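Local coordinates for protein RNA-directed RNA polymerase (Infectious pancreatic necrosis virus, PDB 3ZED) that catalyses RNA-templated synthesis of RNA from ribonucleoside triphosphates, working as the viral polymerase, probably both free and covalently attached to the genome, at residues N182-P187 and E407-P412; S484-A489 and E509-N514. All blocks are in the same frame, centred on the assembly; numbering follows the deposited sequence.

Contact 1: residues N182-P187 and E407-P412; sequences NPNKTP and EANCTP. With K (potassium ion), chain K.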
loop_
_atom_site.group_PDB
_atom_site.type_symbol
_atom_site.label_atom_id
_atom_site.label_comp_id
_atom_site.label_asym_id
_atom_site.label_seq_id
_atom_site.Cartn_x
_atom_site.Cartn_y
_atom_site.Cartn_z
ATOM N N ASN B 182 -11.243 1.847 -21.523
ATOM C CA ASN B 182 -10.864 3.170 -21.062
ATOM C C ASN B 182 -9.341 3.218 -20.873
ATOM O O ASN B 182 -8.845 3.093 -19.745
ATOM C CB ASN B 182 -11.649 3.514 -19.766
ATOM C CG ASN B 182 -11.420 4.920 -19.277
ATOM O OD1 ASN B 182 -11.433 5.881 -20.044
ATOM N ND2 ASN B 182 -11.137 5.062 -17.998
ATOM N N PRO B 183 -8.579 3.379 -21.987
ATOM C CA PRO B 183 -7.108 3.416 -21.883
ATOM C C PRO B 183 -6.584 4.491 -20.943
ATOM O O PRO B 183 -7.149 5.581 -20.844
ATOM C CB PRO B 183 -6.663 3.700 -23.330
ATOM C CG PRO B 183 -7.781 3.195 -24.176
ATOM C CD PRO B 183 -9.011 3.556 -23.395
ATOM N N ASN B 184 -5.481 4.170 -20.255
ATOM C CA ASN B 184 -4.819 5.059 -19.306
ATOM C C ASN B 184 -4.437 6.363 -19.943
ATOM O O ASN B 184 -4.136 6.409 -21.136
ATOM C CB ASN B 184 -3.570 4.398 -18.731
ATOM C CG ASN B 184 -3.852 3.241 -17.826
ATOM O OD1 ASN B 184 -4.992 3.008 -17.413
ATOM N ND2 ASN B 184 -2.824 2.473 -17.529
ATOM N N LYS B 185 -4.453 7.431 -19.146
ATOM C CA LYS B 185 -4.017 8.755 -19.599
ATOM C C LYS B 185 -3.003 9.310 -18.629
ATOM O O LYS B 185 -3.166 9.185 -17.418
ATOM C CB LYS B 185 -5.195 9.724 -19.740
ATOM C CG LYS B 185 -6.125 9.394 -20.892
ATOM C CD LYS B 185 -7.311 10.302 -20.918
ATOM C CE LYS B 185 -8.136 9.996 -22.152
ATOM N NZ LYS B 185 -9.180 11.013 -22.349
ATOM N N THR B 186 -1.966 9.933 -19.143
ATOM C CA THR B 186 -0.981 10.587 -18.288
ATOM C C THR B 186 -1.641 11.849 -17.703
ATOM O O THR B 186 -2.529 12.409 -18.364
ATOM C CB THR B 186 0.284 10.961 -19.102
ATOM O OG1 THR B 186 -0.073 11.914 -20.118
ATOM C CG2 THR B 186 0.973 9.748 -19.712
ATOM N N PRO B 187 -1.182 12.376 -16.545
ATOM C CA PRO B 187 -1.727 13.669 -16.063
ATOM C C PRO B 187 -1.688 14.791 -17.125
ATOM O O PRO B 187 -2.629 15.591 -17.194
ATOM C CB PRO B 187 -0.806 14.008 -14.894
ATOM C CG PRO B 187 -0.356 12.666 -14.380
ATOM C CD PRO B 187 -0.155 11.843 -15.621
ATOM N N GLU B 407 -4.163 -0.006 -9.433
ATOM C CA GLU B 407 -2.777 -0.101 -9.909
ATOM C C GLU B 407 -2.641 -0.138 -11.451
ATOM O O GLU B 407 -1.706 0.454 -11.990
ATOM C CB GLU B 407 -2.106 -1.357 -9.315
ATOM C CG GLU B 407 -1.782 -1.254 -7.828
ATOM C CD GLU B 407 -2.846 -1.724 -6.847
ATOM O OE1 GLU B 407 -4.052 -1.583 -7.149
ATOM O OE2 GLU B 407 -2.472 -2.227 -5.762
ATOM N N ALA B 408 -3.583 -0.805 -12.149
ATOM C CA ALA B 408 -3.585 -0.959 -13.619
ATOM C C ALA B 408 -3.801 0.372 -14.351
ATOM O O ALA B 408 -3.448 0.470 -15.532
ATOM C CB ALA B 408 -4.659 -1.968 -14.043
ATOM N N ASN B 409 -4.375 1.390 -13.671
ATOM C CA ASN B 409 -4.644 2.734 -14.237
ATOM C C ASN B 409 -3.404 3.651 -14.182
ATOM O O ASN B 409 -3.402 4.742 -14.762
ATOM C CB ASN B 409 -5.787 3.410 -13.481
ATOM C CG ASN B 409 -7.112 2.706 -13.610
ATOM O OD1 ASN B 409 -7.843 2.858 -14.587
ATOM N ND2 ASN B 409 -7.473 1.953 -12.604
ATOM N N CYS B 410 -2.377 3.229 -13.441
ATOM C CA CYS B 410 -1.174 4.028 -13.243
ATOM C C CYS B 410 -0.254 4.043 -14.460
ATOM O O CYS B 410 0.049 3.002 -15.038
ATOM C CB CYS B 410 -0.432 3.552 -12.003
ATOM S SG CYS B 410 0.782 4.730 -11.371
ATOM N N THR B 411 0.164 5.253 -14.861
ATOM C CA THR B 411 1.154 5.462 -15.908
ATOM C C THR B 411 2.483 5.800 -15.211
ATOM O O THR B 411 2.442 6.340 -14.094
ATOM C CB THR B 411 0.761 6.583 -16.901
ATOM O OG1 THR B 411 0.840 7.842 -16.232
ATOM C CG2 THR B 411 -0.606 6.369 -17.552
ATOM N N PRO B 412 3.669 5.591 -15.847
ATOM C CA PRO B 412 4.922 6.019 -15.197
ATOM C C PRO B 412 4.880 7.516 -14.840
ATOM O O PRO B 412 5.440 7.913 -13.819
ATOM C CB PRO B 412 5.990 5.701 -16.248
ATOM C CG PRO B 412 5.379 4.575 -17.065
ATOM C CD PRO B 412 3.929 4.960 -17.159
HETATM K K K K . -7.740 3.010 -17.355
HETATM O O HOH W 1 -0.064 2.559 -17.947
HETATM O O HOH W 2 -4.918 6.495 -16.243
#
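N184 meets A408, N409 and T411 with successive atoms of one side chain, which can be followed outward from the backbone. CB rests against the methyl of T411, 3.7 Å from its CG2. CG, anti to the carbonyl carbon (chi1 -69°), lies 3.4 Å from N409 O, with A408 O slightly farther. At the tip the amide divides its work. OD1 binds the potassium ion at 2.8 Å and also packs against CA of N409. ND2 donates to A408 O at 2.9 Å through a nearly straight bond (164° at the hydrogen), and the acceptor lies close to the plane of the N184 amide. The C=O...N angle of 141°, in the carbonyl plane, places this donor on a lone pair. A second N-H of ND2 reaches water 1 at 2.8 Å, and that water lies beside C410 O.

The ion is also held by N182 O at 2.6 Å and by N409 OD1, while ND2 of N409 turns to E404. Water 2 takes the N-H of K185 and sits 2.8 Å from N409 O, a second water-mediated bridge. T411 OG1, which caps a backbone N of helix 412-426, comes within 3.9 Å of CA of T186.

V177, G512 and N514 complete six oxygen ligands around the metal. N184 makes the one direct hydrogen bond between the segments, with the shared ion, two waters and T411 contributing; that bond, with the metal bond and water 1, would restrain the amide's rotation, consistent with OD1 staying on the metal.

Contact 2: residues S484-A489 and E509-N514; sequences STIVVA and EKTGIN. With K (potassium ion), chain K.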
loop_
_atom_site.group_PDB
_atom_site.type_symbol
_atom_site.label_atom_id
_atom_site.label_comp_id
_atom_site.label_asym_id
_atom_site.label_seq_id
_atom_site.Cartn_x
_atom_site.Cartn_y
_atom_site.Cartn_z
ATOM N N SER B 484 -6.758 8.973 -7.420
ATOM C CA SER B 484 -8.040 9.341 -6.799
ATOM C C SER B 484 -8.178 10.856 -6.685
ATOM O O SER B 484 -9.273 11.373 -6.883
ATOM C CB SER B 484 -8.184 8.700 -5.424
ATOM O OG SER B 484 -8.295 7.297 -5.557
ATOM N N THR B 485 -7.060 11.562 -6.423
ATOM C CA THR B 485 -6.988 13.034 -6.351
ATOM C C THR B 485 -7.436 13.657 -7.696
ATOM O O THR B 485 -8.178 14.643 -7.701
ATOM C CB THR B 485 -5.564 13.464 -5.940
ATOM O OG1 THR B 485 -5.381 13.095 -4.575
ATOM C CG2 THR B 485 -5.308 14.962 -6.120
ATOM N N ILE B 486 -6.986 13.057 -8.820
ATOM C CA ILE B 486 -7.320 13.489 -10.175
ATOM C C ILE B 486 -8.834 13.310 -10.413
ATOM O O ILE B 486 -9.486 14.237 -10.906
ATOM C CB ILE B 486 -6.455 12.740 -11.238
ATOM C CG1 ILE B 486 -4.974 13.168 -11.132
ATOM C CG2 ILE B 486 -7.035 12.931 -12.672
ATOM C CD1 ILE B 486 -3.950 12.354 -11.974
ATOM N N VAL B 487 -9.385 12.133 -10.036
ATOM C CA VAL B 487 -10.809 11.834 -10.187
ATOM C C VAL B 487 -11.637 12.859 -9.354
ATOM O O VAL B 487 -12.590 13.438 -9.878
ATOM C CB VAL B 487 -11.135 10.345 -9.827
ATOM C CG1 VAL B 487 -12.644 10.090 -9.773
ATOM C CG2 VAL B 487 -10.467 9.378 -10.803
ATOM N N VAL B 488 -11.220 13.125 -8.102
ATOM C CA VAL B 488 -11.904 14.062 -7.186
ATOM C C VAL B 488 -11.801 15.501 -7.727
ATOM O O VAL B 488 -12.823 16.182 -7.768
ATOM C CB VAL B 488 -11.404 13.936 -5.717
ATOM C CG1 VAL B 488 -11.933 15.068 -4.836
ATOM C CG2 VAL B 488 -11.796 12.584 -5.134
ATOM N N ALA B 489 -10.606 15.939 -8.183
ATOM C CA ALA B 489 -10.419 17.276 -8.771
ATOM C C ALA B 489 -11.354 17.491 -9.980
ATOM O O ALA B 489 -11.911 18.577 -10.142
ATOM C CB ALA B 489 -8.974 17.466 -9.191
ATOM N N GLU B 509 -13.548 8.454 -18.770
ATOM C CA GLU B 509 -12.934 8.818 -20.036
ATOM C C GLU B 509 -12.122 10.102 -19.908
ATOM O O GLU B 509 -11.048 10.190 -20.497
ATOM C CB GLU B 509 -14.002 8.955 -21.134
ATOM C CG GLU B 509 -13.453 9.359 -22.493
ATOM C CD GLU B 509 -14.453 9.408 -23.636
ATOM O OE1 GLU B 509 -15.681 9.351 -23.389
ATOM O OE2 GLU B 509 -13.991 9.507 -24.794
ATOM N N LYS B 510 -12.625 11.093 -19.160
ATOM C CA LYS B 510 -11.915 12.363 -18.992
ATOM C C LYS B 510 -10.535 12.142 -18.295
ATOM O O LYS B 510 -9.567 12.775 -18.689
ATOM C CB LYS B 510 -12.798 13.372 -18.205
ATOM C CG LYS B 510 -12.170 14.742 -17.869
ATOM C CD LYS B 510 -12.065 15.675 -19.055
ATOM C CE LYS B 510 -11.260 16.927 -18.753
ATOM N NZ LYS B 510 -12.123 17.988 -18.177
ATOM N N THR B 511 -10.445 11.215 -17.316
ATOM C CA THR B 511 -9.222 10.985 -16.534
ATOM C C THR B 511 -8.363 9.775 -16.991
ATOM O O THR B 511 -7.208 9.662 -16.576
ATOM C CB THR B 511 -9.587 10.788 -15.040
ATOM O OG1 THR B 511 -10.400 9.619 -14.900
ATOM C CG2 THR B 511 -10.286 11.997 -14.424
ATOM N N GLY B 512 -8.948 8.852 -17.758
ATOM C CA GLY B 512 -8.281 7.616 -18.176
ATOM C C GLY B 512 -8.212 6.627 -17.017
ATOM O O GLY B 512 -7.499 5.618 -17.093
ATOM N N ILE B 513 -8.962 6.926 -15.917
ATOM C CA ILE B 513 -8.977 6.144 -14.683
ATOM C C ILE B 513 -10.353 5.492 -14.528
ATOM O O ILE B 513 -11.367 6.187 -14.453
ATOM C CB ILE B 513 -8.578 7.020 -13.449
ATOM C CG1 ILE B 513 -7.164 7.613 -13.627
ATOM C CG2 ILE B 513 -8.637 6.198 -12.139
ATOM C CD1 ILE B 513 -6.856 8.891 -12.790
ATOM N N ASN B 514 -10.378 4.153 -14.499
ATOM C CA ASN B 514 -11.590 3.358 -14.300
ATOM C C ASN B 514 -11.964 3.360 -12.837
ATOM O O ASN B 514 -11.092 3.244 -11.977
ATOM C CB ASN B 514 -11.378 1.907 -14.766
ATOM C CG ASN B 514 -11.058 1.716 -16.220
ATOM O OD1 ASN B 514 -10.444 2.558 -16.860
ATOM N ND2 ASN B 514 -11.413 0.576 -16.759
HETATM K K K K . -7.740 3.010 -17.355
#
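T511 OG1, touched by V487 CG2 at 4.1 Å, is gripped by two backbone groups: it accepts from I513 N and donates to the carbonyl of L507, one helical turn earlier. The bond from I513 N is 3.2 Å long, with 149° at the hydrogen, and because the donor lies two residues on it closes an ST turn. With the hydroxyl engaged by its own chain, the threonine offers its methyl to helix 476-493, where CG2 of T511 comes to 3.8 Å from CG2 of I486. These two side chains run antiparallel, one passing beside the other.

I513 supplies the rest of the apolar surface. Its chi2 of 158° extends CD1 toward I486, 4.0 Å from CG2 of that residue, and the two side chains meet roughly perpendicular. The branch methyl CG2 of I513 instead faces V487, with CG2 to CG2 at 3.9 Å. V487 therefore uses one methyl for both neighbours, since the same CG2 also lies against T511 OG1. Outside the pair, L197 of helix 194-204 packs on I486 and I390 of strand 389-394 on V487, so this patch continues into the hydrophobic interior of the palm.

Between T511 and I513 the chain leaves helix 507-511 at G512, whose phi is positive at 75°. Its carbonyl oxygen binds the potassium ion at 2.6 Å, and N514 OD1 follows at 2.8 Å, the other four ligands coming from V177, N182, N184 and N409. Alternate residues thus divide the labour: T511 and I513 face helix 476-493 through methyl groups, while G512 and N514 present oxygens to the metal, which gives the turn an apolar face and a cation-binding one.

Contact 1 closes before contact 2 opens along the chain, yet their centres lie only 10 Å apart, and all four segments belong to the birnavirus palm. Segment 407-412 follows strand 397-403 and segment 509-514 leads into strand 515-521, which are neighbours in the four-stranded antiparallel sheet; helix 476-493 packs beside it. One potassium ion receives ligands from both contacts. Direct bonds support this: N182 ND2 probably donates to N514 OD1 (2.8 Å), itself a metal ligand, and K185 NZ probably to E509 O (2.8 Å). The cation thus ties together loops far apart in sequence, near the end of strand 397-403 and the start of strand 515-521, away from the predicted GTP site.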